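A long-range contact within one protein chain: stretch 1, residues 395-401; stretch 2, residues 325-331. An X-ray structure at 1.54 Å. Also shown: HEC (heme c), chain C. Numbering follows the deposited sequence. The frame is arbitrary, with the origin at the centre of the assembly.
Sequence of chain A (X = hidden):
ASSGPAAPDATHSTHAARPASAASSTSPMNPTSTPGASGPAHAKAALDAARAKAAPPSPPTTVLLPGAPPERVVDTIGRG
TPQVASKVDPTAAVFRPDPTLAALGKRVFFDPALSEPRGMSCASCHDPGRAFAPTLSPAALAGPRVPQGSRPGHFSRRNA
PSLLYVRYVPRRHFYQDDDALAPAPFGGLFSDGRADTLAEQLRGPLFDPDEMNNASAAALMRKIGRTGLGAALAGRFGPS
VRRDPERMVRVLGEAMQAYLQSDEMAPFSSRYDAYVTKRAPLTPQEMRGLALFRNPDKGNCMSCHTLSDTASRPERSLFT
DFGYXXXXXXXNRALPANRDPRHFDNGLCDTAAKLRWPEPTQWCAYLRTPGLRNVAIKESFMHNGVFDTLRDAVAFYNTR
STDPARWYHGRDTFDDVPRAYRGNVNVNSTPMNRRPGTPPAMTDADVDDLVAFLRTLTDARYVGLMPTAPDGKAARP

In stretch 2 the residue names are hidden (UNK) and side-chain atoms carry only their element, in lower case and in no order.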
ATOM      1  N   ALA A 395     -13.942  12.732  -0.146  1.00 11.73           N
ATOM      2  CA  ALA A 395     -14.430  14.005  -0.672  1.00 11.03           C
ATOM      3  C   ALA A 395     -13.473  14.601  -1.703  1.00 14.43           C
ATOM      4  O   ALA A 395     -13.906  15.288  -2.630  1.00 14.51           O
ATOM      5  CB  ALA A 395     -14.645  14.988   0.480  1.00 14.86           C
ATOM      6  N   PHE A 396     -12.176  14.322  -1.573  1.00 11.24           N
ATOM      7  CA  PHE A 396     -11.192  14.814  -2.532  1.00 11.82           C
ATOM      8  C   PHE A 396     -11.578  14.440  -3.959  1.00 11.63           C
ATOM      9  O   PHE A 396     -11.459  15.252  -4.876  1.00 11.00           O
ATOM     10  CB  PHE A 396      -9.814  14.241  -2.164  1.00  9.50           C
ATOM     11  CG  PHE A 396      -8.763  14.405  -3.231  1.00  8.57           C
ATOM     12  CD1 PHE A 396      -8.133  15.626  -3.415  1.00 11.61           C
ATOM     13  CD2 PHE A 396      -8.418  13.332  -4.059  1.00 12.66           C
ATOM     14  CE1 PHE A 396      -7.171  15.772  -4.398  1.00 11.67           C
ATOM     15  CE2 PHE A 396      -7.455  13.505  -5.045  1.00 12.35           C
ATOM     16  CZ  PHE A 396      -6.851  14.702  -5.199  1.00 11.09           C
ATOM     17  N   TYR A 397     -12.021  13.204  -4.167  1.00 10.84           N
ATOM     18  CA  TYR A 397     -12.396  12.770  -5.511  1.00 10.05           C
ATOM     19  C   TYR A 397     -13.528  13.602  -6.069  1.00 12.82           C
ATOM     20  O   TYR A 397     -13.567  13.867  -7.276  1.00 13.79           O
ATOM     21  CB  TYR A 397     -12.805  11.311  -5.512  1.00 12.55           C
ATOM     22  CG  TYR A 397     -11.655  10.372  -5.306  1.00 11.56           C
ATOM     23  CD1 TYR A 397     -10.866   9.978  -6.379  1.00 12.61           C
ATOM     24  CD2 TYR A 397     -11.365   9.867  -4.048  1.00 12.28           C
ATOM     25  CE1 TYR A 397      -9.816   9.104  -6.196  1.00 11.18           C
ATOM     26  CE2 TYR A 397     -10.319   8.985  -3.857  1.00 12.21           C
ATOM     27  CZ  TYR A 397      -9.547   8.619  -4.933  1.00 10.41           C
ATOM     28  OH  TYR A 397      -8.518   7.751  -4.779  1.00 11.21           O
ATOM     29  N   ASN A 398     -14.449  14.025  -5.212  1.00 12.86           N
ATOM     30  CA  ASN A 398     -15.640  14.691  -5.714  1.00 13.73           C
ATOM     31  C   ASN A 398     -15.368  16.117  -6.187  1.00 15.14           C
ATOM     32  O   ASN A 398     -16.006  16.575  -7.147  1.00 15.30           O
ATOM     33  CB  ASN A 398     -16.717  14.694  -4.633  1.00 13.22           C
ATOM     34  CG  ASN A 398     -18.087  14.983  -5.180  1.00 14.31           C
ATOM     35  OD1 ASN A 398     -18.428  14.571  -6.292  1.00 13.16           O
ATOM     36  ND2 ASN A 398     -18.898  15.696  -4.386  1.00 17.10           N
ATOM     37  N   THR A 399     -14.474  16.868  -5.527  1.00 12.27           N
ATOM     38  CA  THR A 399     -14.301  18.270  -5.888  1.00 12.98           C
ATOM     39  C   THR A 399     -12.852  18.666  -6.189  1.00 11.50           C
ATOM     40  O   THR A 399     -12.565  19.857  -6.303  1.00 14.35           O
ATOM     41  CB  THR A 399     -14.903  19.206  -4.823  1.00 16.05           C
ATOM     42  OG1 THR A 399     -14.297  19.025  -3.535  1.00 18.10           O
ATOM     43  CG2 THR A 399     -16.412  18.987  -4.712  1.00 17.93           C
ATOM     44  N   ARG A 400     -11.928  17.705  -6.337  1.00 14.80           N
ATOM     45  CA  ARG A 400     -10.589  18.030  -6.826  1.00 17.03           C
ATOM     46  C   ARG A 400     -10.653  18.881  -8.090  1.00 13.61           C
ATOM     47  O   ARG A 400      -9.952  19.893  -8.215  1.00 15.21           O
ATOM     48  CB  ARG A 400      -9.805  16.736  -7.120  1.00 16.32           C
ATOM     49  CG  ARG A 400      -8.338  16.987  -7.526  1.00 19.51           C
ATOM     50  CD  ARG A 400      -7.699  15.820  -8.298  1.00 16.12           C
ATOM     51  NE  ARG A 400      -8.037  15.880  -9.703  1.00 19.09           N
ATOM     52  CZ  ARG A 400      -7.667  14.987 -10.605  1.00 13.57           C
ATOM     53  NH1 ARG A 400      -6.925  13.942 -10.278  1.00 13.02           N
ATOM     54  NH2 ARG A 400      -8.044  15.150 -11.855  1.00 17.25           N
ATOM     55  N   SER A 401     -11.494  18.466  -9.040  1.00 15.14           N
ATOM     56  CA  SER A 401     -11.541  19.098 -10.353  1.00 14.80           C
ATOM     57  C   SER A 401     -12.432  20.333 -10.378  1.00 17.03           C
ATOM     58  O   SER A 401     -12.133  21.286 -11.112  1.00 19.68           O
ATOM     59  CB  SER A 401     -12.023  18.088 -11.398  1.00 17.12           C
ATOM     60  OG  SER A 401     -13.356  17.654 -11.162  1.00 18.64           O
ATOM     61  N   UNK A 325      -2.120   4.699 -11.057  1.00  9.61           N
ATOM     62  CA  UNK A 325      -2.732   5.891 -11.612  1.00 10.03           C
ATOM     63  C   UNK A 325      -2.237   7.130 -10.887  1.00 11.30           C
ATOM     64  O   UNK A 325      -1.521   7.058  -9.889  1.00 10.80           O
ATOM     65  c   UNK A 325      -4.894   6.252 -12.876  1.00 25.91           C
ATOM     66  c   UNK A 325      -4.258   5.793 -11.570  1.00 17.49           C
ATOM     67  o   UNK A 325      -5.716   5.477 -13.414  1.00 28.39           O
ATOM     68  o   UNK A 325      -4.518   7.335 -13.391  1.00 23.32           O
ATOM     69  N   UNK A 326      -2.593   8.280 -11.445  1.00 11.90           N
ATOM     70  CA  UNK A 326      -2.066   9.578 -11.044  1.00 10.91           C
ATOM     71  C   UNK A 326      -3.255  10.445 -10.661  1.00 12.13           C
ATOM     72  O   UNK A 326      -3.865  11.089 -11.521  1.00 12.65           O
ATOM     73  c   UNK A 326      -1.250  10.207 -12.175  1.00 13.28           C
ATOM     74  N   UNK A 327      -3.588  10.482  -9.368  1.00 11.17           N
ATOM     75  CA  UNK A 327      -4.727  11.291  -8.916  1.00 10.74           C
ATOM     76  C   UNK A 327      -4.297  12.600  -8.255  1.00 10.23           C
ATOM     77  O   UNK A 327      -5.168  13.439  -7.952  1.00 11.29           O
ATOM     78  c   UNK A 327      -6.132   9.198  -8.673  1.00 10.57           C
ATOM     79  c   UNK A 327      -5.678  10.494  -7.992  1.00 10.37           C
ATOM     80  c   UNK A 327      -6.067   9.631  -5.599  1.00 11.70           C
ATOM     81  c   UNK A 327      -5.055  10.174  -6.623  1.00 10.12           C
ATOM     82  N   UNK A 328      -2.987  12.811  -8.039  1.00 11.22           N
ATOM     83  CA  UNK A 328      -2.441  14.112  -7.639  1.00 10.12           C
ATOM     84  C   UNK A 328      -3.042  14.625  -6.323  1.00  9.54           C
ATOM     85  O   UNK A 328      -3.545  15.745  -6.233  1.00 10.54           O
ATOM     86  c   UNK A 328      -2.643  15.139  -8.757  1.00 15.67           C
ATOM     87  N   UNK A 329      -2.944  13.819  -5.276  1.00  9.55           N
ATOM     88  CA  UNK A 329      -3.392  14.320  -3.973  1.00  8.39           C
ATOM     89  C   UNK A 329      -2.556  15.527  -3.543  1.00 13.45           C
ATOM     90  O   UNK A 329      -1.421  15.730  -4.021  1.00 10.88           O
ATOM     91  c   UNK A 329      -3.385  13.230  -2.887  1.00 10.74           C
ATOM     92  c   UNK A 329      -1.969  12.827  -2.532  1.00 11.83           C
ATOM     93  c   UNK A 329      -4.229  12.050  -3.297  1.00 10.48           C
ATOM     94  N   UNK A 330      -3.085  16.371  -2.659  1.00 10.20           N
ATOM     95  CA  UNK A 330      -2.378  17.602  -2.289  1.00  9.31           C
ATOM     96  C   UNK A 330      -1.039  17.338  -1.622  1.00 10.03           C
ATOM     97  O   UNK A 330      -0.831  16.319  -0.959  1.00 10.70           O
ATOM     98  c   UNK A 330      -4.696  17.719  -1.677  1.00 11.49           C
ATOM     99  c   UNK A 330      -3.341  18.290  -1.318  1.00 11.10           C
ATOM    100  c   UNK A 330      -4.418  16.298  -2.049  1.00 10.41           C
ATOM    101  N   UNK A 331      -0.134  18.301  -1.795  1.00 10.34           N
ATOM    102  CA  UNK A 331       1.166  18.243  -1.145  1.00  9.65           C
ATOM    103  C   UNK A 331       1.017  18.252   0.371  1.00 10.86           C
ATOM    104  O   UNK A 331       0.250  19.039   0.943  1.00 12.23           O
ATOM    105  n   UNK A 331       5.611  20.714  -1.602  1.00 12.27           N
ATOM    106  c   UNK A 331       3.480  19.402  -1.145  1.00 11.10           C
ATOM    107  c   UNK A 331       2.005  19.435  -1.593  1.00 12.03           C
ATOM    108  n   UNK A 331       6.243  19.276  -3.300  1.00 12.06           N
ATOM    109  c   UNK A 331       6.560  20.142  -2.332  1.00 13.56           C
ATOM    110  n   UNK A 331       7.843  20.422  -2.097  1.00 12.36           N
ATOM    111  c   UNK A 331       4.176  20.554  -1.833  1.00 14.66           C
TER
HETATM  112 FE   HEC C 602      -8.832   5.809  -4.801  1.00 10.03          FE
HETATM  113  CHA HEC C 602      -6.093   6.056  -2.754  1.00  9.89           C
HETATM  114  CHB HEC C 602     -10.898   5.845  -2.058  1.00 10.47           C
HETATM  115  CHC HEC C 602     -11.566   6.230  -6.828  1.00 10.16           C
HETATM  116  CHD HEC C 602      -6.842   5.397  -7.542  1.00 11.21           C
HETATM  117  NA  HEC C 602      -8.544   5.870  -2.793  1.00  9.04           N
HETATM  118  C1A HEC C 602      -7.314   5.922  -2.165  1.00  9.81           C
HETATM  119  C2A HEC C 602      -7.567   6.063  -0.754  1.00  9.29           C
HETATM  120  C3A HEC C 602      -8.881   5.901  -0.559  1.00 10.87           C
HETATM  121  C4A HEC C 602      -9.529   5.783  -1.841  1.00  9.90           C
HETATM  122  CMA HEC C 602      -9.647   6.050   0.753  1.00 10.31           C
HETATM  123  CAA HEC C 602      -6.476   6.116   0.339  1.00 11.11           C
HETATM  124  CBA HEC C 602      -6.105   4.721   0.814  1.00  9.30           C
HETATM  125  CGA HEC C 602      -4.958   4.656   1.794  1.00 11.77           C
HETATM  126  O1A HEC C 602      -4.533   3.491   2.060  1.00 18.26           O
HETATM  127  O2A HEC C 602      -4.292   5.691   2.079  1.00 11.29           O
HETATM  128  NB  HEC C 602     -10.824   5.972  -4.525  1.00  9.08           N
HETATM  129  C1B HEC C 602     -11.481   5.904  -3.293  1.00  9.66           C
HETATM  130  C2B HEC C 602     -12.906   6.044  -3.531  1.00 10.33           C
HETATM  131  C3B HEC C 602     -13.107   6.222  -4.836  1.00  9.38           C
HETATM  132  C4B HEC C 602     -11.805   6.130  -5.483  1.00 10.81           C
HETATM  133  CMB HEC C 602     -13.979   5.938  -2.417  1.00 10.66           C
HETATM  134  CAB HEC C 602     -14.424   6.541  -5.586  1.00  9.62           C
HETATM  135  CBB HEC C 602     -15.036   7.863  -5.067  1.00  9.69           C
HETATM  136  NC  HEC C 602      -9.159   5.738  -6.791  1.00  8.16           N
HETATM  137  C1C HEC C 602     -10.356   6.009  -7.426  1.00 10.00           C
HETATM  138  C2C HEC C 602     -10.119   5.949  -8.841  1.00 11.15           C
HETATM  139  C3C HEC C 602      -8.836   5.621  -9.044  1.00 11.90           C
HETATM  140  C4C HEC C 602      -8.191   5.518  -7.756  1.00 11.45           C
HETATM  141  CMC HEC C 602     -11.262   6.137  -9.862  1.00 11.96           C
HETATM  142  CAC HEC C 602      -8.184   5.199 -10.370  1.00 12.13           C
HETATM  143  CBC HEC C 602      -8.243   6.398 -11.341  1.00 12.63           C
HETATM  144  ND  HEC C 602      -6.839   5.687  -5.072  1.00  9.15           N
HETATM  145  C1D HEC C 602      -6.229   5.530  -6.322  1.00 10.19           C
HETATM  146  C2D HEC C 602      -4.819   5.729  -6.155  1.00 11.42           C
HETATM  147  C3D HEC C 602      -4.589   6.021  -4.723  1.00 10.60           C
HETATM  148  C4D HEC C 602      -5.878   5.928  -4.094  1.00 11.10           C
HETATM  149  CMD HEC C 602      -3.736   5.669  -7.227  1.00 11.05           C
HETATM  150  CAD HEC C 602      -3.246   6.346  -4.055  1.00 10.05           C
HETATM  151  CBD HEC C 602      -2.990   7.831  -4.219  1.00  9.15           C
HETATM  152  CGD HEC C 602      -1.905   8.303  -3.284  1.00  9.16           C
HETATM  153  O1D HEC C 602      -1.509   7.531  -2.377  1.00  9.81           O
HETATM  154  O2D HEC C 602      -1.570   9.522  -3.349  1.00 10.00           O

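Position 325 carries four side-chain atoms: two carbons in a row, the second bearing two oxygens. No atom reaches stretch 1. A carboxylate on a single methylene is aspartate, so this is Asp-325. OD1 of Asp-325 accepts a hydrogen bond from the backbone N of position 326, 2.9 Å away. OD2 of Asp-325 lies 3.4 Å from CBC of the heme.

Position 326 has one side-chain carbon and nothing beyond it. Its CA-to-CB bond points away from stretch 1. This is alanine, Ala-326. Its backbone N is the donor to OD1 of Asp-325.

Position 327 has four side-chain carbons, forked at the first, with one arm two carbons long. The long arm ends near the Tyr-397 hydroxyl and the Phe-396 ring. The CA-to-CB bond points sideways, but the end of the side chain comes nearer. A chain forked at CB with unequal arms, all carbon, is isoleucine: Ile-327. Its CD1 lies 3.2 Å from OH of Tyr-397 and 4.2 Å from CE2 of Phe-396. CD1 of Ile-327 is also 3.8 Å from CBD of the heme, so it packs against both the tyrosine and the heme.

Position 328 again has a single side-chain carbon, pointing sideways. The backbone makes the contact here: O of position 328 is 3.6 Å from CZ of Phe-396, at the ring edge. The residue is Ala-328.

Position 329 has three side-chain carbons, one bearing the other two. The side chain lies against the Phe-396 ring. This symmetric fork is valine, Val-329. CG1 of Val-329 is 3.9 Å from CE2 of Phe-396. CG2 of Val-329 lies 3.4 Å from O2D of the heme.

Position 330 has three carbons that close a ring onto the backbone N, and this ring touches Phe-396. Only proline does this, so it is Pro-330. CD of Pro-330 is 3.7 Å from CE1 of Phe-396.

Position 331 has three carbons, a nitrogen, then a carbon carrying two more nitrogens. No atom reaches stretch 1. That guanidinium identifies Arg-331. Its NH1 and NH2 are hydrogen-bonded elsewhere in the structure.

The contact joins a helix to a segment without regular structure. Phe-396 points toward that segment and meets four consecutive residues, from Ile-327 to Pro-330. Arg-400 supplies the one hydrogen bond across the stretches: NH1 of Arg-400 donates to O of Ile-327 at 3.0 Å, with an angle of 151°. O of Ile-327 is also 3.5 Å from CZ of Phe-396, near the ring plane. OH of Tyr-397 binds the heme iron, 2.0 Å from FE, and Ile-327 packs beside this tyrosine ligand.

Stretch 2 325-331: DAIAVPR
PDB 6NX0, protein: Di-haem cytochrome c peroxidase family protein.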